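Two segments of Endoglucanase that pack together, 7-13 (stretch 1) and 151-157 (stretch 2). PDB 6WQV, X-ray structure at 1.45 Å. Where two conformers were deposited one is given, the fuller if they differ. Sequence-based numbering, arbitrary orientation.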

# COMPACT_ATOMS: atom_id res chain seq x y z
N PRO A 7 -12.46 -24.64 -3.48
CA PRO A 7 -13.78 -23.99 -3.43
C PRO A 7 -13.71 -22.65 -2.70
O PRO A 7 -12.73 -22.40 -2.00
N PRO A 8 -14.73 -21.81 -2.86
CA PRO A 8 -14.67 -20.47 -2.26
C PRO A 8 -14.84 -20.53 -0.75
O PRO A 8 -15.70 -21.25 -0.23
N THR A 9 -14.00 -19.78 -0.05
CA THR A 9 -14.19 -19.59 1.38
C THR A 9 -15.44 -18.76 1.61
O THR A 9 -15.66 -17.75 0.93
N GLN A 10 -16.27 -19.19 2.56
CA GLN A 10 -17.49 -18.45 2.84
C GLN A 10 -17.14 -17.00 3.17
O GLN A 10 -16.22 -16.74 3.95
N MET A 11 -17.88 -16.07 2.59
CA MET A 11 -17.50 -14.67 2.60
C MET A 11 -18.65 -13.81 3.07
O MET A 11 -19.79 -13.96 2.61
N ARG A 12 -18.35 -12.89 3.98
CA ARG A 12 -19.31 -11.89 4.41
C ARG A 12 -19.37 -10.80 3.35
O ARG A 12 -18.34 -10.39 2.81
N ASP A 13 -20.58 -10.35 3.04
CA ASP A 13 -20.81 -9.28 2.08
C ASP A 13 -20.92 -8.00 2.89
O ASP A 13 -21.98 -7.68 3.42
N GLY A 151 -8.89 -15.80 -5.82
CA GLY A 151 -10.31 -15.56 -5.88
C GLY A 151 -11.13 -16.24 -4.80
O GLY A 151 -12.24 -15.79 -4.51
N SER A 152 -10.60 -17.31 -4.20
CA SER A 152 -11.34 -18.07 -3.20
C SER A 152 -11.29 -17.45 -1.81
O SER A 152 -12.05 -17.88 -0.93
N TYR A 153 -10.43 -16.47 -1.59
CA TYR A 153 -10.28 -15.87 -0.27
C TYR A 153 -11.51 -15.06 0.12
O TYR A 153 -12.25 -14.57 -0.74
N ASP A 154 -11.74 -14.93 1.43
CA ASP A 154 -12.92 -14.24 1.93
C ASP A 154 -12.67 -12.73 2.02
O ASP A 154 -11.72 -12.21 1.42
N GLU A 155 -13.51 -12.02 2.77
CA GLU A 155 -13.47 -10.56 2.80
C GLU A 155 -12.21 -10.03 3.46
O GLU A 155 -11.94 -8.82 3.37
N HIS A 156 -11.42 -10.89 4.11
CA HIS A 156 -10.20 -10.41 4.74
C HIS A 156 -9.14 -10.04 3.72
O HIS A 156 -8.20 -9.32 4.06
N LEU A 157 -9.25 -10.51 2.48
CA LEU A 157 -8.28 -10.17 1.44
C LEU A 157 -8.83 -9.06 0.56
O LEU A 157 -9.93 -9.18 -0.01

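Two irregular segments, far apart in sequence, run in roughly the same direction here, their end-to-end directions 30° apart, and bury 429 Å² between them. Neither segment forms a regular helix or strand, and a few well-placed polar groups dominate the contact, Glu-155 first among them. It gives up the most surface, 86 Å², and its CA-to-CB bond points toward stretch 1. Its rotamer is folded, with chi1 p at 74° and chi2 m at -79°, and this sets the carboxylate beside Arg-12 so that each oxygen has its own task. OE1 of Glu-155 accepts the backbone N of Arg-12 at 3.0 Å, while OE2 of Glu-155 takes NE of Arg-12 at 2.6 Å in a salt bridge and NH2 of Arg-12 at 2.9 Å. One acid thus grips both the main chain and the side chain of the same residue, fixing the backbone as well as pairing charge.

Arg-12 meets this carboxylate with chi1 m, chi2 t and chi3 m. Its CA-to-CB bond points sideways, and the bend at chi3 helps present the edge of the guanidinium, with OE2 of Glu-155 lying near the guanidinium plane. NH2 of Arg-12 also comes within 4.2 Å of CE1 of His-156, a looser van der Waals contact, and has further hydrogen bonding elsewhere in the structure.

The acid stands on a type I turn from Asp-154 to Leu-157, closed by Leu-157 N to Asp-154 O at 3.2 Å. Asp-154, chi1 p, reinforces it: its OD1 accepts both N of His-156 at 2.9 Å and ND1 of His-156 at 3.0 Å. Water 2 lies 2.7 Å from OD2 of Asp-154 and 2.9 Å from O of Gln-10, placed to donate to either and so to bridge the segments. CB of Asp-154 packs 3.4 Å from that same O of Gln-10.

Met-11 supplies the apolar filling. Fully extended, with all three chi angles t, it lays CG 3.6 Å from N of Glu-155 and 4.0 Å from CA of Asp-154. There is a price: N of Glu-155 is buried by the contact and finds no polar partner in the model.

At the other end Ser-152 covers 63 Å², and its principal polar contribution is made by the backbone. O of Ser-152 accepts N of Thr-9 at 2.9 Å, with a good angle of 155°. Thr-9, chi1 m, points its CA-to-CB bond toward stretch 2, bringing OG1 of Thr-9 to 3.2 Å from O of Ser-152, at best a weak hydrogen bond. Water 1 bridges the two hydroxyls, 3.2 Å from OG1 of Thr-9 and 2.9 Å from OG of Ser-152, whose chi1 is p. CB of Ser-152 rests 3.7 Å from O of Pro-7. The rule to read here is economical: anchor each end through a backbone amide, add a salt bridge at one of them, pack an extended methionine between, and let waters join some of the remaining polar groups.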

# COMPACT_ATOMS: atom_id res chain seq x y z
CB PRO A 7 -14.63 -25.00 -2.65
CG PRO A 7 -13.66 -25.76 -1.80
CD PRO A 7 -12.38 -25.82 -2.60
CB PRO A 8 -15.84 -19.73 -2.93
CG PRO A 8 -16.84 -20.83 -3.24
CD PRO A 8 -16.03 -22.09 -3.52
CB THR A 9 -12.98 -18.87 1.98
OG1 THR A 9 -11.78 -19.61 1.70
CG2 THR A 9 -13.13 -18.72 3.50
CB GLN A 10 -18.26 -19.07 4.01
CG GLN A 10 -19.57 -18.34 4.30
CD GLN A 10 -20.43 -18.13 3.06
OE1 GLN A 10 -20.71 -17.00 2.67
NE2 GLN A 10 -20.85 -19.22 2.44
CB MET A 11 -17.09 -14.23 1.20
CG MET A 11 -16.60 -12.83 1.13
SD MET A 11 -16.08 -12.53 -0.55
CE MET A 11 -15.62 -10.81 -0.44
CB ARG A 12 -18.89 -11.26 5.73
CG ARG A 12 -18.93 -12.21 6.92
CD ARG A 12 -18.57 -11.47 8.22
NE ARG A 12 -17.16 -11.06 8.21
CZ ARG A 12 -16.66 -10.03 8.88
NH1 ARG A 12 -17.44 -9.27 9.63
NH2 ARG A 12 -15.37 -9.77 8.79
CB ASP A 13 -22.08 -9.56 1.30
CG ASP A 13 -22.28 -8.62 0.14
OD1 ASP A 13 -21.47 -7.68 -0.04
OD2 ASP A 13 -23.26 -8.83 -0.60
CB SER A 152 -10.80 -19.51 -3.13
OG SER A 152 -9.45 -19.52 -2.69
CB TYR A 153 -9.02 -15.00 -0.24
CG TYR A 153 -7.74 -15.81 -0.25
CD1 TYR A 153 -7.36 -16.55 -1.36
CD2 TYR A 153 -6.92 -15.85 0.86
CE1 TYR A 153 -6.20 -17.30 -1.36
CE2 TYR A 153 -5.76 -16.59 0.87
CZ TYR A 153 -5.40 -17.31 -0.24
OH TYR A 153 -4.25 -18.05 -0.25
CB ASP A 154 -13.46 -14.90 3.21
CG ASP A 154 -12.57 -14.70 4.42
OD1 ASP A 154 -11.71 -13.79 4.43
OD2 ASP A 154 -12.75 -15.47 5.38
CB GLU A 155 -14.71 -10.01 3.51
CG GLU A 155 -14.75 -10.19 5.02
CD GLU A 155 -15.13 -11.59 5.47
OE1 GLU A 155 -15.43 -12.46 4.63
OE2 GLU A 155 -15.12 -11.82 6.70
CB HIS A 156 -9.64 -11.43 5.72
CG HIS A 156 -10.45 -11.57 6.96
ND1 HIS A 156 -11.54 -12.40 7.05
CD2 HIS A 156 -10.33 -10.98 8.17
CE1 HIS A 156 -12.05 -12.33 8.27
NE2 HIS A 156 -11.34 -11.47 8.97
CB LEU A 157 -7.91 -11.38 0.58
CG LEU A 157 -6.82 -11.14 -0.47
CD1 LEU A 157 -5.52 -10.72 0.20
CD2 LEU A 157 -6.66 -12.41 -1.30
O HOH W 1 -8.92 -19.62 0.21
O HOH W 2 -14.39 -17.53 6.02